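Local coordinates for malonyl CoA-acyl carrier protein transacylase (Staphylococcus aureus, PDB 3IM9) that transfers the malonyl group from malonyl-CoA to holo-acyl carrier protein in fatty acid biosynthesis, at residues Ala21-Asn33 against Phe50-Gly62. Sequence-based numbering, arbitrary orientation.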
loop_
_atom_site.group_PDB
_atom_site.type_symbol
_atom_site.label_atom_id
_atom_site.label_comp_id
_atom_site.label_asym_id
_atom_site.label_seq_id
_atom_site.Cartn_x
_atom_site.Cartn_y
_atom_site.Cartn_z
ATOM N N ALA A 21 -4.843 4.797 5.178
ATOM C CA ALA A 21 -4.033 5.692 5.966
ATOM C C ALA A 21 -4.276 7.209 5.728
ATOM O O ALA A 21 -3.785 8.049 6.469
ATOM C CB ALA A 21 -2.542 5.370 5.720
ATOM N N GLN A 22 -5.103 7.543 4.735
ATOM C CA GLN A 22 -5.333 8.958 4.393
ATOM C C GLN A 22 -6.038 9.684 5.564
ATOM O O GLN A 22 -6.777 9.032 6.359
ATOM C CB GLN A 22 -6.174 9.062 3.103
ATOM C CG GLN A 22 -7.665 8.601 3.199
ATOM C CD GLN A 22 -7.859 7.127 3.138
ATOM O OE1 GLN A 22 -6.955 6.303 2.995
ATOM N NE2 GLN A 22 -9.140 6.775 3.298
ATOM N N LYS A 23 -5.960 11.003 5.541
ATOM C CA LYS A 23 -6.704 11.836 6.482
ATOM C C LYS A 23 -6.829 13.199 5.908
ATOM O O LYS A 23 -5.843 13.668 5.297
ATOM C CB LYS A 23 -6.034 11.905 7.864
ATOM C CG LYS A 23 -4.607 12.403 7.877
ATOM C CD LYS A 23 -4.182 12.414 9.416
ATOM C CE LYS A 23 -3.022 13.373 9.688
ATOM N NZ LYS A 23 -3.325 14.811 9.242
ATOM N N VAL A 24 -8.016 13.825 6.084
ATOM C CA VAL A 24 -8.162 15.192 5.666
ATOM C C VAL A 24 -7.167 16.054 6.432
ATOM O O VAL A 24 -6.977 15.955 7.662
ATOM C CB VAL A 24 -9.579 15.729 5.834
ATOM C CG1 VAL A 24 -9.609 17.185 5.295
ATOM C CG2 VAL A 24 -10.547 14.789 5.116
ATOM N N GLY A 25 -6.424 16.855 5.665
ATOM C CA GLY A 25 -5.379 17.731 6.205
ATOM C C GLY A 25 -3.988 17.208 5.820
ATOM O O GLY A 25 -2.975 17.890 6.037
ATOM N N MET A 26 -3.916 15.998 5.264
ATOM C CA MET A 26 -2.624 15.376 4.939
ATOM C C MET A 26 -1.790 16.262 4.015
ATOM O O MET A 26 -2.271 16.725 2.951
ATOM C CB MET A 26 -2.819 13.984 4.338
ATOM C CG MET A 26 -3.676 14.005 3.049
ATOM S SD MET A 26 -4.210 12.322 2.531
ATOM C CE MET A 26 -2.634 11.646 1.881
ATOM N N ALA A 27 -0.536 16.489 4.474
ATOM C CA ALA A 27 0.484 17.289 3.750
ATOM C C ALA A 27 0.246 18.792 3.846
ATOM O O ALA A 27 1.062 19.531 3.244
ATOM C CB ALA A 27 0.668 16.786 2.254
ATOM N N GLN A 28 -0.797 19.226 4.553
ATOM C CA GLN A 28 -1.058 20.690 4.543
ATOM C C GLN A 28 0.117 21.443 5.223
ATOM O O GLN A 28 0.388 22.571 4.842
ATOM C CB GLN A 28 -2.440 20.974 5.114
ATOM C CG GLN A 28 -2.409 20.863 6.552
ATOM C CD GLN A 28 -3.811 21.008 7.096
ATOM O OE1 GLN A 28 -4.066 20.514 8.197
ATOM N NE2 GLN A 28 -4.774 21.581 6.267
ATOM N N ASP A 29 0.824 20.775 6.117
ATOM C CA ASP A 29 1.938 21.376 6.773
ATOM C C ASP A 29 3.153 21.501 5.900
ATOM O O ASP A 29 4.080 22.330 6.208
ATOM C CB ASP A 29 2.234 20.645 8.071
ATOM C CG ASP A 29 2.594 19.130 7.868
ATOM O OD1 ASP A 29 3.354 18.598 8.714
ATOM O OD2 ASP A 29 2.088 18.582 6.859
ATOM N N LEU A 30 3.261 20.696 4.855
ATOM C CA LEU A 30 4.425 20.774 3.957
ATOM C C LEU A 30 4.313 21.923 2.958
ATOM O O LEU A 30 5.326 22.471 2.528
ATOM C CB LEU A 30 4.538 19.404 3.201
ATOM C CG LEU A 30 4.809 18.183 4.097
ATOM C CD1 LEU A 30 4.633 16.956 3.192
ATOM C CD2 LEU A 30 6.201 18.221 4.699
ATOM N N PHE A 31 3.086 22.155 2.479
ATOM C CA PHE A 31 2.889 22.967 1.295
ATOM C C PHE A 31 3.367 24.420 1.597
ATOM O O PHE A 31 2.867 25.085 2.558
ATOM C CB PHE A 31 1.417 22.931 0.841
ATOM C CG PHE A 31 1.176 23.543 -0.430
ATOM C CD1 PHE A 31 0.188 24.516 -0.594
ATOM C CD2 PHE A 31 1.893 23.090 -1.591
ATOM C CE1 PHE A 31 -0.033 25.044 -1.938
ATOM C CE2 PHE A 31 1.643 23.576 -2.860
ATOM C CZ PHE A 31 0.659 24.565 -3.049
ATOM N N ASN A 32 4.261 24.870 0.706
ATOM C CA ASN A 32 4.900 26.225 0.862
ATOM C C ASN A 32 5.717 26.394 2.090
ATOM O O ASN A 32 6.031 27.545 2.421
ATOM C CB ASN A 32 3.849 27.347 0.769
ATOM C CG ASN A 32 3.195 27.395 -0.650
ATOM O OD1 ASN A 32 3.906 27.208 -1.648
ATOM N ND2 ASN A 32 1.888 27.584 -0.741
ATOM N N ASN A 33 6.046 25.294 2.775
ATOM C CA ASN A 33 6.958 25.314 3.929
ATOM C C ASN A 33 8.221 24.521 3.747
ATOM O O ASN A 33 9.053 24.433 4.649
ATOM C CB ASN A 33 6.202 24.840 5.214
ATOM C CG ASN A 33 5.091 25.810 5.600
ATOM O OD1 ASN A 33 5.339 27.018 5.701
ATOM N ND2 ASN A 33 3.847 25.311 5.796
ATOM N N PHE A 50 -8.215 16.802 -11.281
ATOM C CA PHE A 50 -9.096 17.301 -10.248
ATOM C C PHE A 50 -8.207 18.061 -9.252
ATOM O O PHE A 50 -6.945 18.020 -9.391
ATOM C CB PHE A 50 -9.821 16.139 -9.534
ATOM C CG PHE A 50 -8.891 15.262 -8.647
ATOM C CD1 PHE A 50 -7.997 14.342 -9.246
ATOM C CD2 PHE A 50 -9.032 15.258 -7.241
ATOM C CE1 PHE A 50 -7.169 13.516 -8.450
ATOM C CE2 PHE A 50 -8.211 14.500 -6.470
ATOM C CZ PHE A 50 -7.274 13.567 -7.090
ATOM N N ASP A 51 -8.844 18.749 -8.281
ATOM C CA ASP A 51 -8.091 19.576 -7.350
ATOM C C ASP A 51 -7.576 18.684 -6.238
ATOM O O ASP A 51 -8.171 18.533 -5.133
ATOM C CB ASP A 51 -8.957 20.701 -6.793
ATOM C CG ASP A 51 -8.151 21.733 -6.094
ATOM O OD1 ASP A 51 -7.030 21.458 -5.623
ATOM O OD2 ASP A 51 -8.684 22.869 -5.961
ATOM N N ILE A 52 -6.444 18.071 -6.542
ATOM C CA ILE A 52 -5.847 17.098 -5.567
ATOM C C ILE A 52 -5.471 17.751 -4.242
ATOM O O ILE A 52 -5.686 17.198 -3.180
ATOM C CB ILE A 52 -4.587 16.367 -6.188
ATOM C CG1 ILE A 52 -4.000 15.342 -5.192
ATOM C CG2 ILE A 52 -3.615 17.438 -6.776
ATOM C CD1 ILE A 52 -4.881 14.194 -4.947
ATOM N N LEU A 53 -4.935 18.976 -4.316
ATOM C CA LEU A 53 -4.551 19.574 -3.057
ATOM C C LEU A 53 -5.751 19.973 -2.158
ATOM O O LEU A 53 -5.687 19.786 -0.945
ATOM C CB LEU A 53 -3.568 20.792 -3.251
ATOM C CG LEU A 53 -2.336 20.448 -4.118
ATOM C CD1 LEU A 53 -1.410 21.680 -4.146
ATOM C CD2 LEU A 53 -1.554 19.274 -3.525
ATOM N N GLU A 54 -6.827 20.454 -2.790
ATOM C CA GLU A 54 -8.049 20.762 -2.002
ATOM C C GLU A 54 -8.559 19.458 -1.387
ATOM O O GLU A 54 -8.862 19.388 -0.208
ATOM C CB GLU A 54 -9.082 21.360 -2.921
ATOM C CG GLU A 54 -10.336 21.822 -2.063
ATOM C CD GLU A 54 -11.230 20.759 -1.512
ATOM O OE1 GLU A 54 -11.451 19.762 -2.213
ATOM O OE2 GLU A 54 -11.724 20.985 -0.390
ATOM N N THR A 55 -8.460 18.402 -2.196
ATOM C CA THR A 55 -8.995 17.096 -1.748
ATOM C C THR A 55 -8.189 16.568 -0.563
ATOM O O THR A 55 -8.772 16.051 0.426
ATOM C CB THR A 55 -9.045 16.107 -2.890
ATOM O OG1 THR A 55 -9.889 16.626 -3.908
ATOM C CG2 THR A 55 -9.698 14.735 -2.438
ATOM N N MET A 56 -6.852 16.777 -0.602
ATOM C CA MET A 56 -5.984 16.373 0.495
ATOM C C MET A 56 -6.189 17.265 1.770
ATOM O O MET A 56 -6.223 16.787 2.921
ATOM C CB MET A 56 -4.505 16.460 0.097
ATOM C CG MET A 56 -4.202 15.328 -0.934
ATOM S SD MET A 56 -2.595 15.550 -1.688
ATOM C CE MET A 56 -1.485 15.174 -0.294
ATOM N N PHE A 57 -6.258 18.573 1.573
ATOM C CA PHE A 57 -6.171 19.475 2.714
ATOM C C PHE A 57 -7.498 19.800 3.378
ATOM O O PHE A 57 -7.430 19.980 4.625
ATOM C CB PHE A 57 -5.549 20.850 2.280
ATOM C CG PHE A 57 -4.155 20.769 1.658
ATOM C CD1 PHE A 57 -3.274 19.667 1.785
ATOM C CD2 PHE A 57 -3.700 21.925 0.929
ATOM C CE1 PHE A 57 -1.982 19.648 1.159
ATOM C CE2 PHE A 57 -2.426 21.883 0.359
ATOM C CZ PHE A 57 -1.550 20.793 0.475
ATOM N N THR A 58 -8.596 19.939 2.638
ATOM C CA THR A 58 -9.851 20.330 3.243
ATOM C C THR A 58 -11.008 19.386 2.803
ATOM O O THR A 58 -11.985 19.259 3.565
ATOM C CB THR A 58 -10.213 21.791 2.917
ATOM O OG1 THR A 58 -10.021 22.063 1.547
ATOM C CG2 THR A 58 -9.212 22.705 3.611
ATOM N N ASP A 59 -10.932 18.755 1.623
ATOM C CA ASP A 59 -11.897 17.786 1.098
ATOM C C ASP A 59 -13.353 18.250 1.272
ATOM O O ASP A 59 -14.178 17.542 1.869
ATOM C CB ASP A 59 -11.711 16.451 1.726
ATOM C CG ASP A 59 -12.416 15.366 0.932
ATOM O OD1 ASP A 59 -12.653 14.273 1.548
ATOM O OD2 ASP A 59 -12.685 15.577 -0.266
ATOM N N GLU A 60 -13.654 19.376 0.666
ATOM C CA GLU A 60 -15.018 19.902 0.879
ATOM C C GLU A 60 -16.066 18.981 0.180
ATOM O O GLU A 60 -17.254 19.055 0.584
ATOM C CB GLU A 60 -15.108 21.317 0.346
ATOM C CG GLU A 60 -15.011 21.340 -1.153
ATOM C CD GLU A 60 -15.343 22.721 -1.864
ATOM O OE1 GLU A 60 -15.926 23.644 -1.222
ATOM O OE2 GLU A 60 -15.019 22.820 -3.077
ATOM N N GLU A 61 -15.687 18.198 -0.835
ATOM C CA GLU A 61 -16.565 17.237 -1.537
ATOM C C GLU A 61 -16.618 15.872 -0.831
ATOM O O GLU A 61 -17.392 15.005 -1.298
ATOM C CB GLU A 61 -16.271 17.094 -3.014
ATOM C CG GLU A 61 -16.368 18.403 -3.720
ATOM C CD GLU A 61 -16.165 18.323 -5.232
ATOM O OE1 GLU A 61 -16.822 19.149 -5.875
ATOM O OE2 GLU A 61 -15.414 17.521 -5.839
ATOM N N GLY A 62 -15.933 15.702 0.283
ATOM C CA GLY A 62 -15.884 14.417 1.009
ATOM C C GLY A 62 -15.510 13.228 0.110
ATOM O O GLY A 62 -16.093 12.102 0.256
#
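F57 has CG anti to its carbonyl carbon (chi1 -58°), and this swings the ring back alongside the loop at M26-Q28. F31 has CG anti to its backbone N (chi1 -171°), which carries its ring across to F57 and L53. Q28 CA lies over one face of the F57 ring, toward its rim, 3.9 Å from the F57 ring centroid, a CH-pi contact. The two side chains run past each other in opposite directions. L53 O sits over the opposite face, and M26 O meets the ring edge in its plane, 3.3 Å from F57 CD1. The F31 and F57 rings meet obliquely, planes 49° apart, with F31 CB 3.7 Å from F57 CZ. L53 CD1 rests over one face of F31, 4.1 Å from the F31 ring centroid. Further along, M56 reaches A27 with its methyl end, CE 3.7 Å from A27 CB. The M26 and M56 side chains cross at about a right angle, meeting through CG and CB.

G25 N donates a hydrogen bond to M56 O at 2.8 Å, in the carbonyl plane. Two overlapping type II turns, K23-M26 and G25-Q28, present this N-H to the C-terminal end of helix 52-57. L41 of helix 35-47 touches A27 and F31. The contact is structural packing, away from the annotated sites. Contacts on both faces and at the edge should limit rotation of the F57 ring, while the G25-M56 bond ties the loop to the helix end.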